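Local coordinates for probable enoyl-CoA hydratase/isomerase (Pseudomonas aeruginosa PAO1, PDB 5WYD) that belongs to the crotonase superfamily and acts in the biosynthesis of diffusible signal factor, probably with hydro-lyase activity towards enoyl-CoA thioesters, at the interface of chains A and B. Residues are numbered along the deposited sequence; one frame, centred on the assembly and turned at random. Chains: chain A/B, Probable enoyl-CoA hydratase/isomerase.

The interface of chains A and B. Residues chain A 245, 249, 254, 257-258; chain B 83, 148-151.
B:Leu151 fits between A:Phe245, A:Phe249 and A:Val258, which lie on two C-terminal helices, 238-249 and 252-262, of a neighbouring crotonase-fold subunit. Its CB already meets the A:Phe245 ring edge, at 4.0 Å from CE2. At CG the chain forks: chi1 of -67° sets CG beside the backbone N, and chi2 then turns CD1 towards helix 238-249 and CD2 towards helix 252-262. CD1 sits over the rim of one face of the A:Phe245 ring, 3.8 Å from CE2, and more distantly faces CD2 of A:Phe249, whose ring extends the same wall. CD2 presses tightly on CG1 of A:Val258 at 3.4 Å and has the carbonyl O of A:Thr254 farther off. Beyond its CE1/CZ edge A:Phe245 meets B:Phe83, so that B:Leu151 lies against one face of the ring and B:Phe83 against its tip. The two phenyl groups meet tip to tip, CZ to CZ at 3.3 Å, with their planes inclined by about 44°; the CZ of A:Phe245 lies almost directly above that of B:Phe83 rather than over the ring centre. A:Phe245 reaches this position with CG anti to its backbone N (chi1 174°).

Nearer the other end, B:Val149 closes the short helix 146-149 and points its CG2 at the turn of A:Gly257 and A:Val258, with CG2 3.3 Å from the CA of A:Val258. Main chain lies close to main chain here: the CA of A:Gly257 is 3.6 Å from that of B:Val149, an approach helped by the missing side chain. B:Gly150, with a positive phi, turns the chain from this helix into B:Leu151. Nitrogen and oxygen atoms do not pair between the chains in this patch, whose grip is apolar. Crotonases commonly assemble as hexamers, and the six-copy deposited assembly agrees with this; the contact, not part of an exact two-fold, may belong to such an assembly.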
loop_
_atom_site.group_PDB
_atom_site.type_symbol
_atom_site.label_atom_id
_atom_site.label_comp_id
_atom_site.label_asym_id
_atom_site.label_seq_id
_atom_site.Cartn_x
_atom_site.Cartn_y
_atom_site.Cartn_z
ATOM N N PHE A 245 -2.812 20.416 10.511
ATOM C CA PHE A 245 -3.380 21.754 10.476
ATOM C C PHE A 245 -3.806 22.200 11.859
ATOM O O PHE A 245 -3.534 23.334 12.269
ATOM C CB PHE A 245 -4.567 21.749 9.534
ATOM C CG PHE A 245 -5.325 23.019 9.500
ATOM C CD1 PHE A 245 -6.383 23.226 10.363
ATOM C CD2 PHE A 245 -5.023 23.986 8.567
ATOM C CE1 PHE A 245 -7.101 24.363 10.315
ATOM C CE2 PHE A 245 -5.748 25.146 8.522
ATOM C CZ PHE A 245 -6.786 25.333 9.398
ATOM N N PHE A 249 -2.284 25.180 14.216
ATOM C CA PHE A 249 -3.156 26.199 14.791
ATOM C C PHE A 249 -2.865 26.394 16.272
ATOM O O PHE A 249 -2.946 27.514 16.783
ATOM C CB PHE A 249 -4.626 25.821 14.543
ATOM C CG PHE A 249 -5.647 26.867 15.019
ATOM C CD1 PHE A 249 -6.066 26.904 16.346
ATOM C CD2 PHE A 249 -6.194 27.804 14.131
ATOM C CE1 PHE A 249 -6.995 27.859 16.788
ATOM C CE2 PHE A 249 -7.132 28.763 14.570
ATOM C CZ PHE A 249 -7.531 28.789 15.901
ATOM N N THR A 254 1.238 30.626 14.207
ATOM C CA THR A 254 0.084 30.575 13.315
ATOM C C THR A 254 -0.829 31.803 13.466
ATOM O O THR A 254 -1.325 32.334 12.461
ATOM C CB THR A 254 -0.641 29.256 13.562
ATOM O OG1 THR A 254 -0.632 28.994 14.971
ATOM C CG2 THR A 254 0.120 28.111 12.851
ATOM N N GLY A 257 0.316 34.939 11.356
ATOM C CA GLY A 257 0.036 34.971 9.935
ATOM C C GLY A 257 -1.385 35.398 9.645
ATOM O O GLY A 257 -1.627 36.199 8.738
ATOM N N VAL A 258 -2.350 34.852 10.395
ATOM C CA VAL A 258 -3.741 35.240 10.178
ATOM C C VAL A 258 -3.915 36.714 10.478
ATOM O O VAL A 258 -4.643 37.428 9.777
ATOM C CB VAL A 258 -4.721 34.356 10.984
ATOM C CG1 VAL A 258 -4.373 32.914 10.793
ATOM C CG2 VAL A 258 -4.792 34.733 12.468
ATOM N N PHE B 83 -12.059 31.080 10.434
ATOM C CA PHE B 83 -10.744 30.823 11.021
ATOM C C PHE B 83 -10.270 31.936 11.927
ATOM O O PHE B 83 -9.068 32.045 12.183
ATOM C CB PHE B 83 -9.679 30.549 9.964
ATOM C CG PHE B 83 -9.708 29.160 9.441
ATOM C CD1 PHE B 83 -10.057 28.112 10.276
ATOM C CD2 PHE B 83 -9.378 28.889 8.132
ATOM C CE1 PHE B 83 -10.090 26.823 9.812
ATOM C CE2 PHE B 83 -9.410 27.599 7.660
ATOM C CZ PHE B 83 -9.769 26.565 8.501
ATOM N N ALA B 148 1.853 31.496 3.878
ATOM C CA ALA B 148 2.212 32.850 4.282
ATOM C C ALA B 148 1.502 33.210 5.564
ATOM O O ALA B 148 1.993 34.017 6.356
ATOM C CB ALA B 148 1.869 33.863 3.202
ATOM N N VAL B 149 0.307 32.657 5.758
ATOM C CA VAL B 149 -0.445 32.950 6.958
ATOM C C VAL B 149 -0.132 31.945 8.068
ATOM O O VAL B 149 -0.602 32.113 9.201
ATOM C CB VAL B 149 -1.918 33.077 6.487
ATOM C CG1 VAL B 149 -2.441 31.802 5.970
ATOM C CG2 VAL B 149 -2.823 33.591 7.526
ATOM N N GLY B 150 0.750 30.977 7.815
ATOM C CA GLY B 150 1.107 30.006 8.836
ATOM C C GLY B 150 0.186 28.819 8.971
ATOM O O GLY B 150 0.288 28.078 9.960
ATOM N N LEU B 151 -0.739 28.663 8.033
ATOM C CA LEU B 151 -1.717 27.592 7.986
ATOM C C LEU B 151 -1.461 26.776 6.731
ATOM O O LEU B 151 -1.043 27.323 5.720
ATOM C CB LEU B 151 -3.139 28.153 8.015
ATOM C CG LEU B 151 -3.645 28.854 9.288
ATOM C CD1 LEU B 151 -3.754 27.770 10.370
ATOM C CD2 LEU B 151 -2.846 30.031 9.804
#